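Local coordinates for protein phosphoribosylamine--glycine ligase (Thermotoga maritima, PDB 1VKZ) that catalyses the ATP-dependent joining of glycine to 5-phospho-beta-D-ribosylamine, giving glycinamide ribonucleotide in de novo purine biosynthesis, at residues V331-R336 and V399-K404. Residues are numbered along the deposited sequence; the frame is centred on the assembly and turned at random.
Sequences VVLAAR and VHFEGK
Phe401 meets the end of strand 327-334 with the rim of its ring: Leu333 CB, Ala334 O and Ala335 CA all lie near the ring plane, and the closest of them, Ala334 O, is 3.6 Å from Phe401 CZ. Its chi1 of 55° sets CG in the crowded position between backbone N and carbonyl carbon. One ring face is covered from within the same turn, Lys404 CB sitting 4.1 Å above the plane over its centre. An alanine in place of Phe401 would probably loosen this junction, since the ring that touches Leu333, Ala334 and Ala335 and underlies Lys404 CB would be gone.

Leu333 extends the apolar contact away from the ring. With CG anti to the carbonyl carbon, its CD1 comes within 3.6 Å of Val399 CG1, the two side chains crossing obliquely. The long Lys404 chain spans the 399-404 segment and ends in a hydrogen bond from NZ to Val399 O of 2.6 Å, almost along the C=O axis (169°); a second bond, to Ala396 O, ties the ammonium to the end of helix 385-398.

At the other end Arg336, extended through chi2 and bent at chi3 (-65°), lays one guanidinium face over Gly403 CA, which is 3.1 Å from Arg336 NH2. Gly403 is the third residue of a type II turn from Phe401 to Lys404, where positive phi favours glycine; a CB would also clash with Arg336 NH1.

The contact packs the loop after helix 385-398 against an inner strand of the C domain's antiparallel sheet. Strand 374-382 pairs with 327-334 and touches Val399 and Phe401 through Leu376 and Val375, while Leu333 also reaches Ala396 on helix 385-398.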
# COMPACT_ATOMS: atom_id res chain seq x y z
N VAL A 331 15.21 -2.52 1.99
CA VAL A 331 15.47 -3.72 1.24
C VAL A 331 14.61 -4.80 1.88
O VAL A 331 14.80 -5.14 3.04
CB VAL A 331 16.99 -4.17 1.23
CG1 VAL A 331 17.14 -5.58 0.65
CG2 VAL A 331 17.85 -3.21 0.44
N VAL A 332 13.67 -5.33 1.10
CA VAL A 332 12.81 -6.38 1.54
C VAL A 332 13.54 -7.72 1.35
O VAL A 332 13.99 -8.03 0.24
CB VAL A 332 11.46 -6.37 0.76
CG1 VAL A 332 10.52 -7.44 1.31
CG2 VAL A 332 10.79 -5.00 0.82
N LEU A 333 13.64 -8.50 2.43
CA LEU A 333 13.95 -9.93 2.32
C LEU A 333 12.65 -10.76 2.32
O LEU A 333 11.83 -10.66 3.23
CB LEU A 333 14.88 -10.41 3.42
CG LEU A 333 16.01 -9.45 3.75
CD1 LEU A 333 16.76 -9.98 4.98
CD2 LEU A 333 16.90 -9.29 2.57
N ALA A 334 12.49 -11.56 1.27
CA ALA A 334 11.35 -12.43 1.11
C ALA A 334 11.78 -13.90 1.07
O ALA A 334 12.97 -14.23 1.01
CB ALA A 334 10.59 -12.06 -0.15
N ALA A 335 10.82 -14.79 1.16
CA ALA A 335 11.09 -16.21 1.16
C ALA A 335 11.28 -16.74 -0.25
O ALA A 335 10.70 -16.22 -1.20
CB ALA A 335 9.96 -16.94 1.83
N ARG A 336 12.06 -17.80 -0.37
CA ARG A 336 12.09 -18.55 -1.60
C ARG A 336 10.67 -19.00 -1.94
O ARG A 336 9.96 -19.54 -1.09
CB ARG A 336 12.98 -19.77 -1.48
CG ARG A 336 12.93 -20.66 -2.72
CD ARG A 336 13.78 -21.88 -2.64
NE ARG A 336 15.19 -21.53 -2.56
CZ ARG A 336 15.98 -21.70 -1.51
NH1 ARG A 336 15.53 -22.23 -0.37
NH2 ARG A 336 17.26 -21.34 -1.60
N VAL A 399 21.60 -10.56 7.93
CA VAL A 399 20.35 -11.21 8.28
C VAL A 399 20.28 -12.46 7.42
O VAL A 399 20.48 -12.37 6.21
CB VAL A 399 19.14 -10.28 8.00
CG1 VAL A 399 17.84 -11.02 8.22
CG2 VAL A 399 19.17 -9.07 8.91
N HIS A 400 20.01 -13.62 8.04
CA HIS A 400 19.97 -14.87 7.28
C HIS A 400 18.77 -15.75 7.58
O HIS A 400 18.32 -15.88 8.73
CB HIS A 400 21.24 -15.66 7.52
CG HIS A 400 21.18 -17.12 7.13
ND1 HIS A 400 21.16 -17.55 5.82
CD2 HIS A 400 21.23 -18.24 7.89
CE1 HIS A 400 21.16 -18.88 5.79
NE2 HIS A 400 21.21 -19.32 7.04
N PHE A 401 18.24 -16.34 6.53
CA PHE A 401 17.40 -17.51 6.64
C PHE A 401 17.49 -18.18 5.30
O PHE A 401 17.88 -17.55 4.34
CB PHE A 401 15.97 -17.18 7.03
CG PHE A 401 15.30 -16.19 6.13
CD1 PHE A 401 15.44 -14.82 6.35
CD2 PHE A 401 14.52 -16.62 5.06
CE1 PHE A 401 14.81 -13.93 5.55
CE2 PHE A 401 13.89 -15.70 4.24
CZ PHE A 401 14.04 -14.37 4.49
N GLU A 402 17.15 -19.46 5.24
CA GLU A 402 17.39 -20.23 4.02
C GLU A 402 16.45 -19.82 2.90
O GLU A 402 15.27 -19.54 3.14
CB GLU A 402 17.28 -21.72 4.29
CG GLU A 402 17.79 -22.59 3.16
CD GLU A 402 18.05 -24.01 3.62
OE1 GLU A 402 18.04 -24.27 4.85
OE2 GLU A 402 18.27 -24.87 2.75
N GLY A 403 16.99 -19.80 1.69
CA GLY A 403 16.27 -19.29 0.53
C GLY A 403 16.01 -17.81 0.58
O GLY A 403 15.07 -17.34 -0.06
N LYS A 404 16.84 -17.08 1.32
CA LYS A 404 16.67 -15.64 1.55
C LYS A 404 16.74 -14.90 0.23
O LYS A 404 17.77 -14.93 -0.44
CB LYS A 404 17.74 -15.14 2.53
CG LYS A 404 18.13 -13.67 2.40
CD LYS A 404 19.14 -13.28 3.50
CE LYS A 404 20.12 -12.19 3.02
NZ LYS A 404 21.41 -12.19 3.75